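Local coordinates for protein phiAB6 tailspike (Unidentified phage, PDB 5JS4) that forms the trimeric tailspike of a phage and fragments the exopolysaccharide of its host, Acinetobacter baumannii, at residues Ala390-Ser395 and His416-Gln421; Phe420-Gly425 and Phe444-Gly449; His673-Ile678 and Ala692-Phe697. All coordinates share one frame; numbering follows the deposited sequence.

From the N terminus, the chain first passes 390-395 and comes back one turn later at 416-421, where contact 1 closes a loop of 20 residues. Contact 2 starts on Phe-420 and Gln-421, the residues it shares with contact 1, and closes the next loop when 444-449 arrives. The two are thus consecutive steps along one parallel solenoid, overlapping on strand 413-421 with centres about 9 Å apart, and the hydroxyl of Tyr-419 reaches Glu-445 from one to the other. Contact 3 follows in series, its centre about 80 Å from theirs, and pairs two antiparallel strands near the C terminus, closing a loop of 13 residues that contains a short helix.

Contact 1. Residues Ala390-Ser395 and His416-Gln421; sequences AWLYYS and HNIYFQ
Ala-390 and Leu-392 each donate and accept in the five parallel backbone hydrogen bonds between 390-394 and 417-421: Ala-390 N bonds Asn-417 O, Tyr-419 N bonds Ala-390 O, Leu-392 N bonds Tyr-419 O at 2.8 Å, and Gln-421 N bonds Leu-392 O. Tyr-394 N continues the pattern just past the strand, meeting Gln-421 O. A water also links Trp-391 NE1 to Asn-417 O, weakly at both ends.

On the face carrying Trp-391, Tyr-393, Tyr-419 and Gln-421, the side chains interlock. Gln-421 CB sits squarely over the Tyr-393 ring, 3.6 Å from its centroid and 5° off the normal, a CH-pi contact. With CG anti to the backbone nitrogen (chi1 -172°), the glutamine then runs out above the ring, bringing OE1 3.0 Å from Tyr-393 OH. That hydroxyl hydrogen-bonds Tyr-360 of the second subunit and also stands over a face of Tyr-419, whose ring receives the edge of Tyr-393 in a T-shaped pair, planes 58° apart. Tyrosine suits both places, giving a broad ring for packing and a hydroxyl that can reach a partner beyond the two strands; that of Tyr-419 is Glu-445. Beside them, Trp-391 CD1 touches Tyr-419 CB.

The other face is purely apolar. One methyl, Leu-392 CD1, touches both Phe-420 CE1 at 3.6 Å and Ile-418 CG2 at 3.7 Å, while small Ala-390 meets the same Ile-418 methyl more loosely at CB.

Parallel strands of successive turns in register, side chains aligned on each face, are characteristic of a right-handed parallel beta-helix of the pectate lyase-like family. Here Ala-390, Leu-392, Ile-418 and Phe-420 face the interior, Trp-391, Tyr-393, Tyr-419 and Gln-421 pack on the second subunit, and Tyr-394 lines a malonate-occupied pocket.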
loop_
_atom_site.group_PDB
_atom_site.type_symbol
_atom_site.label_atom_id
_atom_site.label_comp_id
_atom_site.label_asym_id
_atom_site.label_seq_id
_atom_site.Cartn_x
_atom_site.Cartn_y
_atom_site.Cartn_z
ATOM N N ALA A 390 11.098 10.549 -11.834
ATOM C CA ALA A 390 11.768 11.823 -12.005
ATOM C C ALA A 390 13.024 11.871 -11.157
ATOM O O ALA A 390 13.005 11.480 -9.988
ATOM C CB ALA A 390 10.838 12.957 -11.621
ATOM N N TRP A 391 14.110 12.343 -11.763
ATOM C CA TRP A 391 15.361 12.588 -11.058
ATOM C C TRP A 391 15.537 14.095 -10.996
ATOM O O TRP A 391 15.781 14.743 -12.011
ATOM C CB TRP A 391 16.523 11.870 -11.755
ATOM C CG TRP A 391 16.276 10.383 -11.850
ATOM C CD1 TRP A 391 15.632 9.608 -10.926
ATOM C CD2 TRP A 391 16.651 9.500 -12.917
ATOM N NE1 TRP A 391 15.578 8.306 -11.351
ATOM C CE2 TRP A 391 16.193 8.210 -12.569
ATOM C CE3 TRP A 391 17.321 9.674 -14.134
ATOM C CZ2 TRP A 391 16.385 7.099 -13.394
ATOM C CZ3 TRP A 391 17.511 8.567 -14.954
ATOM C CH2 TRP A 391 17.046 7.297 -14.578
ATOM N N LEU A 392 15.370 14.640 -9.793
ATOM C CA LEU A 392 15.289 16.079 -9.578
ATOM C C LEU A 392 16.470 16.514 -8.722
ATOM O O LEU A 392 16.440 16.396 -7.498
ATOM C CB LEU A 392 13.953 16.430 -8.912
ATOM C CG LEU A 392 12.699 16.011 -9.690
ATOM C CD1 LEU A 392 11.437 16.412 -8.939
ATOM C CD2 LEU A 392 12.687 16.595 -11.096
ATOM N N TYR A 393 17.512 17.010 -9.386
ATOM C CA TYR A 393 18.803 17.256 -8.751
ATOM C C TYR A 393 19.129 18.748 -8.671
ATOM O O TYR A 393 18.915 19.497 -9.624
ATOM C CB TYR A 393 19.919 16.547 -9.528
ATOM C CG TYR A 393 20.092 15.062 -9.251
ATOM C CD1 TYR A 393 19.004 14.188 -9.241
ATOM C CD2 TYR A 393 21.363 14.520 -9.047
ATOM C CE1 TYR A 393 19.172 12.833 -9.010
ATOM C CE2 TYR A 393 21.537 13.162 -8.819
ATOM C CZ TYR A 393 20.438 12.323 -8.802
ATOM O OH TYR A 393 20.595 10.975 -8.575
ATOM N N TYR A 394 19.655 19.156 -7.520
ATOM C CA TYR A 394 20.283 20.474 -7.329
ATOM C C TYR A 394 19.346 21.687 -7.399
ATOM O O TYR A 394 19.815 22.801 -7.641
ATOM C CB TYR A 394 21.451 20.695 -8.313
ATOM C CG TYR A 394 22.351 19.501 -8.572
ATOM C CD1 TYR A 394 22.690 18.610 -7.559
ATOM C CD2 TYR A 394 22.881 19.281 -9.839
ATOM C CE1 TYR A 394 23.517 17.525 -7.806
ATOM C CE2 TYR A 394 23.711 18.205 -10.097
ATOM C CZ TYR A 394 24.026 17.328 -9.081
ATOM O OH TYR A 394 24.847 16.256 -9.344
ATOM N N SER A 395 18.046 21.503 -7.171
ATOM C CA SER A 395 17.140 22.658 -7.114
ATOM C C SER A 395 17.570 23.592 -5.985
ATOM O O SER A 395 18.084 23.145 -4.962
ATOM C CB SER A 395 15.679 22.241 -6.923
ATOM O OG SER A 395 15.497 21.533 -5.713
ATOM N N HIS A 416 5.209 9.569 -7.497
ATOM C CA HIS A 416 5.852 8.262 -7.358
ATOM C C HIS A 416 7.232 8.237 -7.987
ATOM O O HIS A 416 7.470 8.894 -8.994
ATOM C CB HIS A 416 5.023 7.174 -8.049
ATOM C CG HIS A 416 3.661 6.967 -7.463
ATOM N ND1 HIS A 416 2.642 6.356 -8.161
ATOM C CD2 HIS A 416 3.146 7.291 -6.255
ATOM C CE1 HIS A 416 1.561 6.306 -7.404
ATOM N NE2 HIS A 416 1.842 6.862 -6.240
ATOM N N ASN A 417 8.124 7.431 -7.416
ATOM C CA ASN A 417 9.425 7.159 -8.026
ATOM C C ASN A 417 10.192 8.450 -8.313
ATOM O O ASN A 417 10.634 8.676 -9.440
ATOM C CB ASN A 417 9.278 6.348 -9.334
ATOM C CG ASN A 417 8.531 5.027 -9.163
ATOM O OD1 ASN A 417 8.074 4.447 -10.152
ATOM N ND2 ASN A 417 8.427 4.535 -7.943
ATOM N N ILE A 418 10.327 9.300 -7.297
ATOM C CA ILE A 418 11.044 10.563 -7.443
ATOM C C ILE A 418 12.295 10.558 -6.579
ATOM O O ILE A 418 12.234 10.267 -5.381
ATOM C CB ILE A 418 10.193 11.789 -7.054
ATOM C CG1 ILE A 418 8.813 11.735 -7.716
ATOM C CG2 ILE A 418 10.928 13.069 -7.451
ATOM C CD1 ILE A 418 7.845 12.781 -7.202
ATOM N N TYR A 419 13.420 10.890 -7.209
ATOM C CA TYR A 419 14.718 10.993 -6.557
ATOM C C TYR A 419 15.072 12.475 -6.456
ATOM O O TYR A 419 15.423 13.097 -7.457
ATOM C CB TYR A 419 15.760 10.252 -7.401
ATOM C CG TYR A 419 17.044 9.814 -6.715
ATOM C CD1 TYR A 419 17.546 10.459 -5.581
ATOM C CD2 TYR A 419 17.778 8.760 -7.241
ATOM C CE1 TYR A 419 18.734 10.041 -4.988
ATOM C CE2 TYR A 419 18.956 8.339 -6.659
ATOM C CZ TYR A 419 19.433 8.981 -5.535
ATOM O OH TYR A 419 20.611 8.541 -4.974
ATOM N N PHE A 420 14.949 13.035 -5.255
ATOM C CA PHE A 420 15.378 14.406 -4.977
ATOM C C PHE A 420 16.796 14.349 -4.404
ATOM O O PHE A 420 17.003 13.752 -3.344
ATOM C CB PHE A 420 14.468 15.075 -3.941
ATOM C CG PHE A 420 13.015 15.175 -4.336
ATOM C CD1 PHE A 420 12.541 16.289 -5.013
ATOM C CD2 PHE A 420 12.107 14.189 -3.966
ATOM C CE1 PHE A 420 11.201 16.404 -5.348
ATOM C CE2 PHE A 420 10.764 14.297 -4.295
ATOM C CZ PHE A 420 10.311 15.408 -4.985
ATOM N N GLN A 421 17.766 14.969 -5.077
ATOM C CA GLN A 421 19.155 14.933 -4.603
ATOM C C GLN A 421 19.826 16.302 -4.602
ATOM O O GLN A 421 19.752 17.048 -5.582
ATOM C CB GLN A 421 19.998 13.953 -5.427
ATOM C CG GLN A 421 21.395 13.733 -4.848
ATOM C CD GLN A 421 22.158 12.589 -5.500
ATOM O OE1 GLN A 421 21.603 11.522 -5.766
ATOM N NE2 GLN A 421 23.446 12.802 -5.744
HETATM O O HOH W 1 13.508 7.626 -9.242
#

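Contact 2. Residues Phe420-Gly425 and Phe444-Gly449; sequences FQLGDG and FESMNG
The side chains of Phe-420 and Phe-444 run alongside each other, their ring planes turned 57° apart. Phe-420 CD2 approaches the edge of the Phe-444 ring, 3.6 Å from CE1. Both buried rings lie on the interior face, where flat, apolar groups fit at successive levels. On the reverse face Gln-421 and Glu-445 run out together as extended chains, the amide and carboxylate stacked with planes only 14° apart; the polar end of Glu-445 is engaged by Tyr-419.

Met-447 folds toward the other segment. Bent at both chi2 (-68°) and chi3 (-65°), its flexible chain brings SD 3.7 Å from Phe-420 CB and 3.3 Å from Gly-423 N, which makes a weak hydrogen bond to the sulfur. The methyl CE packs on CA of Gly-423, a residue with no side chain there. Leu-422 CD2 rests on Ser-446 CB.

Beyond the strands, Asn-448 holds the loop: ND2 reaches Asp-424 O at 2.9 Å from above the carbonyl plane, while its backbone N bonds Gly-425 O. Its OD1 accepts from Thr-471 and Ala-472, and Asp-424 pairs with Lys-470, so the following turn is fastened too.

The backbone bonds Glu-445 N to Phe-420 O and Leu-422 N to Glu-445 O join strands 413-421 and 438-447, flanked by strands 381-393 and 460-469, with strand 426-430 packing against both phenylalanines.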
loop_
_atom_site.group_PDB
_atom_site.type_symbol
_atom_site.label_atom_id
_atom_site.label_comp_id
_atom_site.label_asym_id
_atom_site.label_seq_id
_atom_site.Cartn_x
_atom_site.Cartn_y
_atom_site.Cartn_z
ATOM N N PHE A 420 14.949 13.035 -5.255
ATOM C CA PHE A 420 15.378 14.406 -4.977
ATOM C C PHE A 420 16.796 14.349 -4.404
ATOM O O PHE A 420 17.003 13.752 -3.344
ATOM C CB PHE A 420 14.468 15.075 -3.941
ATOM C CG PHE A 420 13.015 15.175 -4.336
ATOM C CD1 PHE A 420 12.541 16.289 -5.013
ATOM C CD2 PHE A 420 12.107 14.189 -3.966
ATOM C CE1 PHE A 420 11.201 16.404 -5.348
ATOM C CE2 PHE A 420 10.764 14.297 -4.295
ATOM C CZ PHE A 420 10.311 15.408 -4.985
ATOM N N GLN A 421 17.766 14.969 -5.077
ATOM C CA GLN A 421 19.155 14.933 -4.603
ATOM C C GLN A 421 19.826 16.302 -4.602
ATOM O O GLN A 421 19.752 17.048 -5.582
ATOM C CB GLN A 421 19.998 13.953 -5.427
ATOM C CG GLN A 421 21.395 13.733 -4.848
ATOM C CD GLN A 421 22.158 12.589 -5.500
ATOM O OE1 GLN A 421 21.603 11.522 -5.766
ATOM N NE2 GLN A 421 23.446 12.802 -5.744
ATOM N N LEU A 422 20.488 16.607 -3.485
ATOM C CA LEU A 422 21.386 17.763 -3.362
ATOM C C LEU A 422 20.728 19.115 -3.667
ATOM O O LEU A 422 21.355 20.018 -4.229
ATOM C CB LEU A 422 22.659 17.539 -4.193
ATOM C CG LEU A 422 23.680 16.608 -3.530
ATOM C CD1 LEU A 422 24.716 16.122 -4.532
ATOM C CD2 LEU A 422 24.358 17.293 -2.349
ATOM N N GLY A 423 19.464 19.249 -3.272
ATOM C CA GLY A 423 18.756 20.519 -3.356
ATOM C C GLY A 423 19.068 21.405 -2.163
ATOM O O GLY A 423 19.208 20.917 -1.039
ATOM N N ASP A 424 19.164 22.711 -2.405
ATOM C CA ASP A 424 19.433 23.685 -1.342
ATOM C C ASP A 424 18.206 23.951 -0.476
ATOM O O ASP A 424 18.329 24.510 0.612
ATOM C CB ASP A 424 19.901 25.021 -1.929
ATOM C CG ASP A 424 21.150 24.892 -2.771
ATOM O OD1 ASP A 424 22.097 24.200 -2.340
ATOM O OD2 ASP A 424 21.184 25.488 -3.868
ATOM N N GLY A 425 17.026 23.582 -0.973
ATOM C CA GLY A 425 15.775 23.814 -0.263
ATOM C C GLY A 425 15.024 22.521 -0.009
ATOM O O GLY A 425 15.607 21.538 0.449
ATOM N N PHE A 444 14.891 11.276 -0.619
ATOM C CA PHE A 444 15.499 12.566 -0.291
ATOM C C PHE A 444 16.958 12.293 0.040
ATOM O O PHE A 444 17.251 11.694 1.074
ATOM C CB PHE A 444 14.868 13.227 0.944
ATOM C CG PHE A 444 13.386 13.472 0.853
ATOM C CD1 PHE A 444 12.756 13.761 -0.353
ATOM C CD2 PHE A 444 12.622 13.469 2.016
ATOM C CE1 PHE A 444 11.393 14.008 -0.394
ATOM C CE2 PHE A 444 11.262 13.711 1.978
ATOM C CZ PHE A 444 10.648 13.982 0.771
ATOM N N GLU A 445 17.868 12.720 -0.827
ATOM C CA GLU A 445 19.299 12.558 -0.567
ATOM C C GLU A 445 19.973 13.922 -0.504
ATOM O O GLU A 445 20.004 14.645 -1.494
ATOM C CB GLU A 445 19.963 11.681 -1.631
ATOM C CG GLU A 445 21.433 11.396 -1.339
ATOM C CD GLU A 445 22.055 10.386 -2.285
ATOM O OE1 GLU A 445 21.359 9.438 -2.704
ATOM O OE2 GLU A 445 23.257 10.534 -2.596
ATOM N N SER A 446 20.505 14.264 0.666
ATOM C CA SER A 446 21.184 15.543 0.879
ATOM C C SER A 446 20.332 16.732 0.425
ATOM O O SER A 446 20.787 17.584 -0.336
ATOM C CB SER A 446 22.550 15.546 0.184
ATOM O OG SER A 446 23.374 14.514 0.698
ATOM N N MET A 447 19.084 16.763 0.884
ATOM C CA MET A 447 18.207 17.918 0.694
ATOM C C MET A 447 18.254 18.764 1.965
ATOM O O MET A 447 18.840 18.352 2.961
ATOM C CB MET A 447 16.768 17.465 0.432
ATOM C CG MET A 447 16.583 16.572 -0.788
ATOM S SD MET A 447 16.874 17.396 -2.365
ATOM C CE MET A 447 15.555 18.607 -2.396
ATOM N N ASN A 448 17.637 19.941 1.933
ATOM C CA ASN A 448 17.483 20.763 3.141
ATOM C C ASN A 448 16.034 20.829 3.614
ATOM O O ASN A 448 15.668 21.678 4.427
ATOM C CB ASN A 448 18.043 22.168 2.905
ATOM C CG ASN A 448 19.549 22.230 3.069
ATOM O OD1 ASN A 448 20.138 21.432 3.797
ATOM N ND2 ASN A 448 20.181 23.182 2.392
ATOM N N GLY A 449 15.216 19.911 3.113
ATOM C CA GLY A 449 13.813 19.836 3.486
ATOM C C GLY A 449 13.133 18.755 2.676
ATOM O O GLY A 449 13.582 18.426 1.579
HETATM O O HOH W 2 22.660 24.341 0.514
#

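Contact 3. Residues His673-Ile678 and Ala692-Phe697; sequences HGIQMI and AGFKVF
Strands 673-678 and 693-697 run antiparallel at 153°, with reciprocal hydrogen bonds at Gly-674/Phe-697 and Gln-676/Lys-695, and a classic beta bulge at the end of 673-678, where Ala-692 and Gly-693 both face Ile-678. Ile-678 O accepts from Ala-692 N at 2.8 Å and, weakly, from Gly-693 N.

One face is apolar. Ile-675 CG2 lies 4.1 Å from Phe-694 CD2 and 4.2 Å from Val-696 CG2, and Met-677 SD reaches Phe-694 CB. The Phe-694 ring also meets Phe-715 edge to face.

On the opposite face Gln-676 and Lys-695 extend side by side, and a water joins Gln-676 OE1 to Lys-695 NZ, 2.8 Å from each. Gln-676 CB packs 3.8 Å from Phe-697 CE1, the amide nearly perpendicular to the ring; long chains suit this face because their methylenes pack while their polar ends reach water and further partners.

Lys-695 forms a salt bridge with Glu-632, which probably favours its charged state, and Gln-676 NE2 bonds Gly-666 O of the third subunit. The chemistry thus implies an apolar face that packs both within the subunit and on the third subunit, and a face mixing methylenes, ring and polar ends, with Gln-676 bonded to that subunit.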
loop_
_atom_site.group_PDB
_atom_site.type_symbol
_atom_site.label_atom_id
_atom_site.label_comp_id
_atom_site.label_asym_id
_atom_site.label_seq_id
_atom_site.Cartn_x
_atom_site.Cartn_y
_atom_site.Cartn_z
ATOM N N HIS A 673 -21.109 -14.735 63.408
ATOM C CA HIS A 673 -22.193 -14.292 62.524
ATOM C C HIS A 673 -23.041 -15.426 61.968
ATOM O O HIS A 673 -22.607 -16.569 61.853
ATOM C CB HIS A 673 -21.667 -13.445 61.353
ATOM C CG HIS A 673 -20.577 -14.103 60.559
ATOM N ND1 HIS A 673 -20.822 -14.976 59.523
ATOM C CD2 HIS A 673 -19.231 -13.999 60.649
ATOM C CE1 HIS A 673 -19.677 -15.387 59.013
ATOM N NE2 HIS A 673 -18.693 -14.812 59.680
ATOM N N GLY A 674 -24.274 -15.069 61.645
ATOM C CA GLY A 674 -25.150 -15.879 60.814
ATOM C C GLY A 674 -25.866 -14.926 59.879
ATOM O O GLY A 674 -25.862 -13.712 60.104
ATOM N N ILE A 675 -26.474 -15.462 58.827
ATOM C CA ILE A 675 -27.198 -14.625 57.879
ATOM C C ILE A 675 -28.643 -15.069 57.683
ATOM O O ILE A 675 -29.049 -16.161 58.085
ATOM C CB ILE A 675 -26.481 -14.516 56.516
ATOM C CG1 ILE A 675 -26.167 -15.896 55.937
ATOM C CG2 ILE A 675 -25.204 -13.689 56.652
ATOM C CD1 ILE A 675 -25.855 -15.870 54.456
ATOM N N GLN A 676 -29.413 -14.165 57.092
ATOM C CA GLN A 676 -30.793 -14.427 56.690
ATOM C C GLN A 676 -31.053 -13.628 55.429
ATOM O O GLN A 676 -30.698 -12.455 55.355
ATOM C CB GLN A 676 -31.754 -13.987 57.783
ATOM C CG GLN A 676 -33.221 -14.252 57.480
ATOM C CD GLN A 676 -34.105 -13.753 58.593
ATOM O OE1 GLN A 676 -34.297 -12.547 58.739
ATOM N NE2 GLN A 676 -34.627 -14.666 59.401
ATOM N N MET A 677 -31.675 -14.247 54.434
ATOM C CA MET A 677 -31.909 -13.552 53.174
ATOM C C MET A 677 -33.080 -12.584 53.300
ATOM O O MET A 677 -33.979 -12.780 54.123
ATOM C CB MET A 677 -32.153 -14.546 52.043
ATOM C CG MET A 677 -31.051 -15.577 51.871
ATOM S SD MET A 677 -29.388 -14.890 51.724
ATOM C CE MET A 677 -29.530 -14.030 50.159
ATOM N N ILE A 678 -33.024 -11.524 52.499
ATOM C CA ILE A 678 -34.135 -10.591 52.327
ATOM C C ILE A 678 -34.733 -10.872 50.950
ATOM O O ILE A 678 -34.044 -10.792 49.934
ATOM C CB ILE A 678 -33.667 -9.122 52.422
ATOM C CG1 ILE A 678 -33.024 -8.855 53.786
ATOM C CG2 ILE A 678 -34.842 -8.175 52.203
ATOM C CD1 ILE A 678 -32.302 -7.530 53.885
ATOM N N ALA A 692 -33.272 -9.760 47.482
ATOM C CA ALA A 692 -32.978 -8.337 47.420
ATOM C C ALA A 692 -31.650 -8.039 48.110
ATOM O O ALA A 692 -30.931 -7.115 47.729
ATOM C CB ALA A 692 -34.093 -7.548 48.084
ATOM N N GLY A 693 -31.352 -8.824 49.137
ATOM C CA GLY A 693 -30.167 -8.627 49.962
ATOM C C GLY A 693 -30.143 -9.663 51.065
ATOM O O GLY A 693 -30.722 -10.744 50.924
ATOM N N PHE A 694 -29.473 -9.346 52.164
ATOM C CA PHE A 694 -29.397 -10.261 53.291
ATOM C C PHE A 694 -29.090 -9.518 54.582
ATOM O O PHE A 694 -28.543 -8.406 54.559
ATOM C CB PHE A 694 -28.376 -11.388 53.036
ATOM C CG PHE A 694 -26.970 -10.911 52.752
ATOM C CD1 PHE A 694 -26.589 -10.555 51.465
ATOM C CD2 PHE A 694 -26.015 -10.867 53.761
ATOM C CE1 PHE A 694 -25.293 -10.138 51.196
ATOM C CE2 PHE A 694 -24.717 -10.450 53.494
ATOM C CZ PHE A 694 -24.359 -10.083 52.213
ATOM N N LYS A 695 -29.485 -10.133 55.694
ATOM C CA LYS A 695 -29.180 -9.639 57.025
ATOM C C LYS A 695 -27.989 -10.391 57.588
ATOM O O LYS A 695 -27.819 -11.581 57.322
ATOM C CB LYS A 695 -30.369 -9.821 57.966
ATOM C CG LYS A 695 -31.605 -9.026 57.574
ATOM C CD LYS A 695 -32.653 -9.074 58.675
ATOM C CE LYS A 695 -33.924 -8.334 58.284
ATOM N NZ LYS A 695 -34.939 -8.378 59.374
ATOM N N VAL A 696 -27.175 -9.677 58.363
ATOM C CA VAL A 696 -26.079 -10.259 59.123
ATOM C C VAL A 696 -26.393 -10.075 60.600
ATOM O O VAL A 696 -26.708 -8.963 61.033
ATOM C CB VAL A 696 -24.740 -9.574 58.800
ATOM C CG1 VAL A 696 -23.600 -10.235 59.569
ATOM C CG2 VAL A 696 -24.469 -9.609 57.306
ATOM N N PHE A 697 -26.319 -11.168 61.352
ATOM C CA PHE A 697 -26.556 -11.186 62.793
ATOM C C PHE A 697 -25.225 -11.464 63.472
ATOM O O PHE A 697 -24.545 -12.419 63.109
ATOM C CB PHE A 697 -27.530 -12.306 63.176
ATOM C CG PHE A 697 -28.929 -12.129 62.640
ATOM C CD1 PHE A 697 -29.200 -12.293 61.286
ATOM C CD2 PHE A 697 -29.980 -11.832 63.498
ATOM C CE1 PHE A 697 -30.492 -12.142 60.799
ATOM C CE2 PHE A 697 -31.272 -11.689 63.016
ATOM C CZ PHE A 697 -31.522 -11.838 61.666
HETATM O O HOH W 3 -35.329 -10.851 60.653
#